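Local coordinates for protein TRAP dicarboxylate transporter-DctP subunit (Rhodobacter sphaeroides, PDB 4PE3) that probably binds a small organic acid in the periplasm and hands it to a TRAP membrane transporter, at residues Gly153-Thr165 with Gly224-Gly236. Residues are numbered along the deposited sequence; the frame is centred on the assembly and turned at random. Where two conformers were deposited one is given.
Sequences GLEAFVSKVPLDT and GMNDIAPHPVYPG. With ZN (zinc ion), chain F; ZN (zinc ion), chain I; EDO (1,2-ethanediol), chain D.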
ATOM      1  N   GLY A 153      -4.251  -3.154   1.021  1.00  8.30           N
ATOM      2  CA  GLY A 153      -4.423  -4.151  -0.028  1.00  7.94           C
ATOM      3  C   GLY A 153      -3.832  -3.805  -1.380  1.00  8.19           C
ATOM      4  O   GLY A 153      -3.704  -2.635  -1.741  1.00  9.49           O
ATOM      5  N   LEU A 154      -3.450  -4.842  -2.110  1.00  8.93           N
ATOM      6  CA  LEU A 154      -3.105  -4.691  -3.523  1.00  8.13           C
ATOM      7  C   LEU A 154      -4.396  -4.404  -4.275  1.00  8.42           C
ATOM      8  O   LEU A 154      -5.371  -5.173  -4.158  1.00 10.00           O
ATOM      9  CB  LEU A 154      -2.462  -5.966  -4.032  1.00  8.08           C
ATOM     10  CG  LEU A 154      -2.194  -6.042  -5.526  1.00 10.40           C
ATOM     11  CD1 LEU A 154      -1.268  -4.930  -5.998  1.00 12.20           C
ATOM     12  CD2 LEU A 154      -1.653  -7.429  -5.868  1.00 11.05           C
ATOM     13  N   GLU A 155      -4.435  -3.294  -4.999  1.00  8.17           N
ATOM     14  CA  GLU A 155      -5.624  -2.925  -5.774  1.00  6.68           C
ATOM     15  C   GLU A 155      -5.785  -3.843  -6.963  1.00  8.24           C
ATOM     16  O   GLU A 155      -4.791  -4.369  -7.472  1.00  8.52           O
ATOM     17  CB  GLU A 155      -5.527  -1.470  -6.234  1.00  8.18           C
ATOM     18  CG  GLU A 155      -5.485  -0.440  -5.082  1.00  9.18           C
ATOM     19  CD  GLU A 155      -5.804   0.963  -5.545  1.00 13.40           C
ATOM     20  OE1 GLU A 155      -5.944   1.184  -6.742  1.00 14.27           O
ATOM     21  OE2 GLU A 155      -5.898   1.881  -4.697  1.00 22.63           O
ATOM     22  N   ALA A 156      -7.026  -4.054  -7.397  1.00  7.10           N
ATOM     23  CA  ALA A 156      -7.291  -4.701  -8.676  1.00  6.18           C
ATOM     24  C   ALA A 156      -7.536  -3.633  -9.724  1.00  7.09           C
ATOM     25  O   ALA A 156      -7.928  -2.522  -9.401  1.00  9.72           O
ATOM     26  CB  ALA A 156      -8.493  -5.600  -8.550  1.00  7.17           C
ATOM     27  N   PHE A 157      -7.313  -3.963 -10.994  1.00  7.33           N
ATOM     28  CA  PHE A 157      -7.507  -2.996 -12.062  1.00  8.54           C
ATOM     29  C   PHE A 157      -8.904  -3.161 -12.629  1.00  7.55           C
ATOM     30  O   PHE A 157      -9.384  -4.278 -12.789  1.00  7.87           O
ATOM     31  CB  PHE A 157      -6.458  -3.270 -13.167  1.00  8.91           C
ATOM     32  CG  PHE A 157      -6.210  -2.105 -14.104  1.00  9.06           C
ATOM     33  CD1 PHE A 157      -5.832  -0.877 -13.618  1.00  8.72           C
ATOM     34  CD2 PHE A 157      -6.300  -2.262 -15.469  1.00  9.70           C
ATOM     35  CE1 PHE A 157      -5.587   0.197 -14.462  1.00 10.51           C
ATOM     36  CE2 PHE A 157      -6.053  -1.198 -16.332  1.00 10.60           C
ATOM     37  CZ  PHE A 157      -5.680   0.034 -15.817  1.00 10.78           C
ATOM     38  N   VAL A 158      -9.486  -2.036 -13.023  1.00  8.62           N
ATOM     39  CA  VAL A 158     -10.788  -1.980 -13.678  1.00  8.43           C
ATOM     40  C   VAL A 158     -10.536  -1.725 -15.169  1.00  8.69           C
ATOM     41  O   VAL A 158      -9.812  -0.792 -15.513  1.00  9.26           O
ATOM     42  CB  VAL A 158     -11.632  -0.840 -13.098  1.00  8.46           C
ATOM     43  CG1 VAL A 158     -12.919  -0.637 -13.930  1.00  9.92           C
ATOM     44  CG2 VAL A 158     -11.948  -1.102 -11.631  1.00  8.87           C
ATOM     45  N   SER A 159     -11.103  -2.549 -16.044  1.00  7.94           N
ATOM     46  CA  SER A 159     -10.943  -2.324 -17.475  1.00  9.37           C
ATOM     47  C   SER A 159     -12.132  -2.844 -18.264  1.00  8.92           C
ATOM     48  O   SER A 159     -12.605  -3.943 -18.016  1.00 10.22           O
ATOM     49  CB  SER A 159      -9.640  -2.960 -18.009  1.00 10.21           C
ATOM     50  OG  SER A 159      -9.506  -2.658 -19.388  1.00 10.06           O
ATOM     51  N   LYS A 160     -12.573  -2.054 -19.243  1.00  9.95           N
ATOM     52  CA  LYS A 160     -13.604  -2.448 -20.194  1.00 12.48           C
ATOM     53  C   LYS A 160     -13.045  -3.263 -21.346  1.00 12.06           C
ATOM     54  O   LYS A 160     -13.795  -3.969 -22.015  1.00 12.88           O
ATOM     55  CB  LYS A 160     -14.267  -1.227 -20.839  1.00 16.83           C
ATOM     56  CG  LYS A 160     -15.092  -0.381 -19.945  1.00 17.57           C
ATOM     57  CD  LYS A 160     -15.559   0.907 -20.628  1.00 20.87           C
ATOM     58  CE  LYS A 160     -16.607   0.648 -21.712  1.00 19.91           C
ATOM     59  NZ  LYS A 160     -17.324   1.914 -22.041  1.00 30.55           N
ATOM     60  N   VAL A 161     -11.730  -3.130 -21.595  1.00 10.56           N
ATOM     61  CA  VAL A 161     -11.065  -3.759 -22.727  1.00 10.88           C
ATOM     62  C   VAL A 161     -10.173  -4.894 -22.232  1.00 11.59           C
ATOM     63  O   VAL A 161      -9.654  -4.855 -21.116  1.00 10.71           O
ATOM     64  CB  VAL A 161     -10.242  -2.736 -23.564  1.00 13.91           C
ATOM     65  CG1 VAL A 161     -11.158  -1.686 -24.193  1.00 13.21           C
ATOM     66  CG2 VAL A 161      -9.138  -2.072 -22.736  1.00 17.04           C
ATOM     67  N   PRO A 162     -10.008  -5.936 -23.046  1.00 12.20           N
ATOM     68  CA  PRO A 162      -9.194  -7.064 -22.579  1.00 11.35           C
ATOM     69  C   PRO A 162      -7.705  -6.743 -22.539  1.00 11.78           C
ATOM     70  O   PRO A 162      -7.127  -6.433 -23.588  1.00 14.80           O
ATOM     71  CB  PRO A 162      -9.475  -8.147 -23.616  1.00 15.89           C
ATOM     72  CG  PRO A 162      -9.939  -7.397 -24.844  1.00 16.75           C
ATOM     73  CD  PRO A 162     -10.646  -6.191 -24.349  1.00 13.46           C
ATOM     74  N   LEU A 163      -7.118  -6.801 -21.345  1.00 11.75           N
ATOM     75  CA  LEU A 163      -5.699  -6.572 -21.134  1.00 10.19           C
ATOM     76  C   LEU A 163      -5.051  -7.836 -20.603  1.00 12.59           C
ATOM     77  O   LEU A 163      -5.309  -8.252 -19.472  1.00 13.07           O
ATOM     78  CB  LEU A 163      -5.508  -5.460 -20.115  1.00 12.78           C
ATOM     79  CG  LEU A 163      -6.258  -4.151 -20.377  1.00 12.37           C
ATOM     80  CD1 LEU A 163      -6.110  -3.275 -19.156  1.00 13.23           C
ATOM     81  CD2 LEU A 163      -5.775  -3.406 -21.633  1.00 14.08           C
ATOM     82  N   ASP A 164      -4.197  -8.443 -21.419  1.00 13.92           N
ATOM     83  CA  ASP A 164      -3.387  -9.573 -20.983  1.00 15.03           C
ATOM     84  C   ASP A 164      -1.901  -9.276 -21.028  1.00 16.91           C
ATOM     85  O   ASP A 164      -1.121 -10.033 -20.454  1.00 19.23           O
ATOM     86  CB  ASP A 164      -3.694 -10.807 -21.828  1.00 17.10           C
ATOM     87  CG  ASP A 164      -5.094 -11.326 -21.557  1.00 18.94           C
ATOM     88  OD1 ASP A 164      -5.365 -11.780 -20.422  1.00 17.65           O
ATOM     89  OD2 ASP A 164      -5.950 -11.216 -22.450  1.00 20.66           O
ATOM     90  N   THR A 165      -1.510  -8.195 -21.701  1.00 14.57           N
ATOM     91  CA  THR A 165      -0.094  -7.836 -21.799  1.00 14.03           C
ATOM     92  C   THR A 165       0.079  -6.340 -21.554  1.00 15.73           C
ATOM     93  O   THR A 165      -0.885  -5.566 -21.668  1.00 14.64           O
ATOM     94  CB  THR A 165       0.480  -8.142 -23.182  1.00 18.37           C
ATOM     95  OG1 THR A 165      -0.109  -7.238 -24.121  1.00 18.55           O
ATOM     96  CG2 THR A 165       0.225  -9.608 -23.587  1.00 18.90           C
ATOM     97  N   GLY A 224     -19.925  -2.056  -8.703  1.00 10.97           N
ATOM     98  CA  GLY A 224     -20.445  -2.302 -10.033  1.00 10.80           C
ATOM     99  C   GLY A 224     -19.457  -2.044 -11.170  1.00 10.01           C
ATOM    100  O   GLY A 224     -19.803  -2.202 -12.343  1.00 10.41           O
HETATM  101  N   MSE A 225     -18.239  -1.632 -10.827  0.62 11.03           N
HETATM  102  CA  MSE A 225     -17.198  -1.369 -11.820  0.62 10.35           C
HETATM  103  C   MSE A 225     -17.011  -2.540 -12.792  0.62  9.12           C
HETATM  104  O   MSE A 225     -16.967  -2.353 -14.015  0.62  8.92           O
HETATM  105  CB  MSE A 225     -15.851  -1.129 -11.137  0.62 11.70           C
HETATM  106  CG  MSE A 225     -15.759   0.087 -10.263  0.62 12.57           C
HETATM  107 SE   MSE A 225     -16.283   1.697 -11.228  0.62 13.74          SE
HETATM  108  CE  MSE A 225     -16.032   2.959  -9.787  0.62 12.66           C
ATOM    109  N   ASN A 226     -16.883  -3.744 -12.253  1.00  8.23           N
ATOM    110  CA  ASN A 226     -16.557  -4.919 -13.050  1.00  8.90           C
ATOM    111  C   ASN A 226     -17.740  -5.362 -13.894  1.00  8.96           C
ATOM    112  O   ASN A 226     -17.561  -6.095 -14.877  1.00 10.34           O
ATOM    113  CB  ASN A 226     -16.105  -6.054 -12.159  1.00  8.72           C
ATOM    114  CG  ASN A 226     -14.821  -5.730 -11.408  1.00 10.24           C
ATOM    115  OD1 ASN A 226     -13.983  -4.966 -11.877  1.00  9.43           O
ATOM    116  ND2 ASN A 226     -14.672  -6.316 -10.252  1.00  9.63           N
ATOM    117  N   ASP A 227     -18.941  -4.914 -13.541  1.00  8.98           N
ATOM    118  CA  ASP A 227     -20.110  -5.210 -14.335  1.00  9.69           C
ATOM    119  C   ASP A 227     -20.150  -4.348 -15.602  1.00 11.11           C
ATOM    120  O   ASP A 227     -20.480  -4.844 -16.680  1.00 14.79           O
ATOM    121  CB  ASP A 227     -21.396  -4.985 -13.554  1.00 10.09           C
ATOM    122  CG  ASP A 227     -21.620  -6.001 -12.463  1.00 14.39           C
ATOM    123  OD1 ASP A 227     -20.713  -6.705 -12.017  1.00 15.87           O
ATOM    124  OD2 ASP A 227     -22.776  -6.090 -12.021  1.00 16.17           O
ATOM    125  N   ILE A 228     -19.809  -3.072 -15.476  1.00  9.31           N
ATOM    126  CA  ILE A 228     -19.806  -2.161 -16.615  1.00 11.81           C
ATOM    127  C   ILE A 228     -18.495  -2.231 -17.423  1.00 11.33           C
ATOM    128  O   ILE A 228     -18.459  -1.818 -18.588  1.00 12.72           O
ATOM    129  CB  ILE A 228     -20.121  -0.707 -16.193  1.00 12.74           C
ATOM    130  CG1 ILE A 228     -19.062  -0.138 -15.274  1.00 13.63           C
ATOM    131  CG2 ILE A 228     -21.506  -0.645 -15.524  1.00 18.88           C
ATOM    132  CD1 ILE A 228     -19.232   1.351 -15.020  1.00 16.85           C
ATOM    133  N   ALA A 229     -17.468  -2.821 -16.823  1.00  8.43           N
ATOM    134  CA  ALA A 229     -16.122  -2.915 -17.403  1.00  8.50           C
ATOM    135  C   ALA A 229     -15.653  -4.336 -17.126  1.00 10.08           C
ATOM    136  O   ALA A 229     -15.057  -4.624 -16.091  1.00  8.37           O
ATOM    137  CB  ALA A 229     -15.212  -1.883 -16.771  1.00  9.77           C
ATOM    138  N   PRO A 230     -15.981  -5.269 -18.030  1.00  8.79           N
ATOM    139  CA  PRO A 230     -15.959  -6.694 -17.678  1.00  7.87           C
ATOM    140  C   PRO A 230     -14.623  -7.417 -17.929  1.00  8.64           C
ATOM    141  O   PRO A 230     -14.627  -8.629 -18.054  1.00 10.60           O
ATOM    142  CB  PRO A 230     -17.097  -7.271 -18.538  1.00 10.93           C
ATOM    143  CG  PRO A 230     -17.123  -6.389 -19.735  1.00 11.83           C
ATOM    144  CD  PRO A 230     -16.738  -5.016 -19.281  1.00  8.51           C
ATOM    145  N   HIS A 231     -13.517  -6.688 -17.880  1.00  8.23           N
ATOM    146  CA  HIS A 231     -12.187  -7.270 -18.011  1.00  9.20           C
ATOM    147  C   HIS A 231     -11.236  -6.801 -16.918  1.00  9.36           C
ATOM    148  O   HIS A 231     -10.158  -6.266 -17.189  1.00  8.93           O
ATOM    149  CB  HIS A 231     -11.595  -6.917 -19.381  1.00  9.64           C
ATOM    150  CG  HIS A 231     -12.239  -7.639 -20.513  1.00 10.93           C
ATOM    151  ND1 HIS A 231     -12.122  -8.999 -20.682  1.00 11.44           N
ATOM    152  CD2 HIS A 231     -13.025  -7.195 -21.519  1.00 12.46           C
ATOM    153  CE1 HIS A 231     -12.801  -9.365 -21.754  1.00 11.36           C
ATOM    154  NE2 HIS A 231     -13.368  -8.293 -22.270  1.00 13.53           N
ATOM    155  N   PRO A 232     -11.597  -7.023 -15.651  1.00  7.41           N
ATOM    156  CA  PRO A 232     -10.660  -6.662 -14.579  1.00  8.01           C
ATOM    157  C   PRO A 232      -9.356  -7.448 -14.626  1.00  7.97           C
ATOM    158  O   PRO A 232      -9.326  -8.567 -15.149  1.00  8.37           O
ATOM    159  CB  PRO A 232     -11.447  -7.015 -13.311  1.00  6.79           C
ATOM    160  CG  PRO A 232     -12.393  -8.089 -13.737  1.00  8.44           C
ATOM    161  CD  PRO A 232     -12.803  -7.678 -15.135  1.00  7.91           C
ATOM    162  N   VAL A 233      -8.297  -6.864 -14.058  1.00  7.50           N
ATOM    163  CA  VAL A 233      -7.058  -7.582 -13.843  1.00  8.31           C
ATOM    164  C   VAL A 233      -6.916  -7.802 -12.350  1.00  7.48           C
ATOM    165  O   VAL A 233      -6.877  -6.849 -11.553  1.00  7.93           O
ATOM    166  CB  VAL A 233      -5.838  -6.850 -14.427  1.00  8.43           C
ATOM    167  CG1 VAL A 233      -4.581  -7.706 -14.291  1.00  9.81           C
ATOM    168  CG2 VAL A 233      -6.042  -6.525 -15.893  1.00  9.15           C
ATOM    169  N   TYR A 234      -6.830  -9.074 -11.970  1.00  8.56           N
ATOM    170  CA  TYR A 234      -6.722  -9.489 -10.588  1.00  8.92           C
ATOM    171  C   TYR A 234      -5.865 -10.749 -10.514  1.00 10.38           C
ATOM    172  O   TYR A 234      -6.136 -11.713 -11.251  1.00  9.79           O
ATOM    173  CB  TYR A 234      -8.123  -9.799 -10.008  1.00  9.28           C
ATOM    174  CG  TYR A 234      -7.986 -10.408  -8.643  1.00 10.38           C
ATOM    175  CD1 TYR A 234      -7.779  -9.601  -7.532  1.00  9.10           C
ATOM    176  CD2 TYR A 234      -7.986 -11.781  -8.466  1.00 11.06           C
ATOM    177  CE1 TYR A 234      -7.580 -10.145  -6.263  1.00  7.84           C
ATOM    178  CE2 TYR A 234      -7.789 -12.351  -7.200  1.00 11.59           C
ATOM    179  CZ  TYR A 234      -7.599 -11.525  -6.101  1.00 10.30           C
ATOM    180  OH  TYR A 234      -7.391 -12.119  -4.869  1.00 11.56           O
ATOM    181  N   PRO A 235      -4.832 -10.769  -9.647  1.00  9.25           N
ATOM    182  CA  PRO A 235      -4.380  -9.659  -8.820  1.00  7.41           C
ATOM    183  C   PRO A 235      -3.953  -8.475  -9.650  1.00  9.08           C
ATOM    184  O   PRO A 235      -3.552  -8.630 -10.807  1.00  9.43           O
ATOM    185  CB  PRO A 235      -3.187 -10.265  -8.060  1.00 10.33           C
ATOM    186  CG  PRO A 235      -3.509 -11.695  -7.986  1.00 11.30           C
ATOM    187  CD  PRO A 235      -4.081 -11.994  -9.352  1.00 11.71           C
ATOM    188  N   GLY A 236      -4.110  -7.281  -9.112  1.00  8.28           N
ATOM    189  CA  GLY A 236      -3.643  -6.095  -9.794  1.00  7.78           C
ATOM    190  C   GLY A 236      -2.131  -6.052  -9.957  1.00  8.83           C
ATOM    191  O   GLY A 236      -1.397  -6.906  -9.449  1.00  9.51           O
TER
HETATM  192 ZN    ZN F 405      -6.258   3.190  -6.350  0.86 15.23          ZN
HETATM  193 ZN    ZN I 408     -24.415  -5.216 -12.383  0.52 12.97          ZN
HETATM  194  C1  EDO D 403      -5.300 -10.324  -2.568  1.00 11.63           C
HETATM  195  O1  EDO D 403      -6.678 -10.455  -2.941  1.00 10.95           O
HETATM  196  C2  EDO D 403      -4.589  -9.294  -3.443  1.00 11.76           C
HETATM  197  O2  EDO D 403      -4.472  -9.777  -4.774  1.00 16.39           O
HETATM  198  O   HOH W   1      -5.223  -7.552  -6.408  1.00 10.17           O
HETATM  199  O   HOH W   2     -11.340  -4.791 -10.699  1.00  9.10           O
HETATM  200  O   HOH W   3     -13.004  -4.177 -14.446  1.00 10.40           O
HETATM  201  O   HOH W   4     -19.088   0.926 -19.396  1.00 25.31           O
HETATM  202  O   HOH W   5      -8.063  -6.818 -18.756  1.00 11.83           O
HETATM  203  O   HOH W   6      -4.193   3.537  -6.219  1.00 26.91           O
HETATM  204  O   HOH W   7      -7.028   4.688  -5.277  1.00 15.40           O
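Phe157 O takes two donors, Val233 N at 3.1 Å, tilted 33° from the carbonyl plane, and a water that also donates to Asn226 OD1. The bond is returned by Phe157 N, nearly straight, to Val233 O (3.0 Å), making an antiparallel hydrogen-bonded pair. A second water accepts from Ser159 N and donates to both Asn226 OD1 and Ala229 O, so one amide oxygen gathers two waters while Gln221 receives its ND2. Further along, His231 N reaches Ser159 O (2.9 Å) almost end-on to the carbonyl. Strand 157-159 is an edge strand of a four-stranded mixed sheet in this family 7 solute-binding fold; Val158 and Lys160 bond through their backbones to Ala212 and Asp210 on the inner flank, and 229-236 runs along the outer one. Pro162 lies over one face of the His231 imidazole, its CB 4.0 Å from the ring centroid in a CH-pi contact, while Lys160 O sits at the ring edge, 3.4 Å from CD2. His231 ND1 is hydrogen-bonded to His298. With an alanine at His231, Pro162 would probably lose the ring it lies against and His298 the partner of its NE2. Ser159 OG, turned anti to the backbone N (chi1 -177°), is thereby placed to donate to Val161 O, in the carbonyl plane and on a lone pair. Both methyls of Val158 pack against Met225 CB, and CG1 also meets Ala229 CB at 3.9 Å. At the far end Gly236 CA donates a C-H to Glu155 O (3.1 Å), where a CB would clash; the Glu155 carboxylate chelates a zinc ion completed by Asp213 OD1, the backbone O of Tyr214 and two waters.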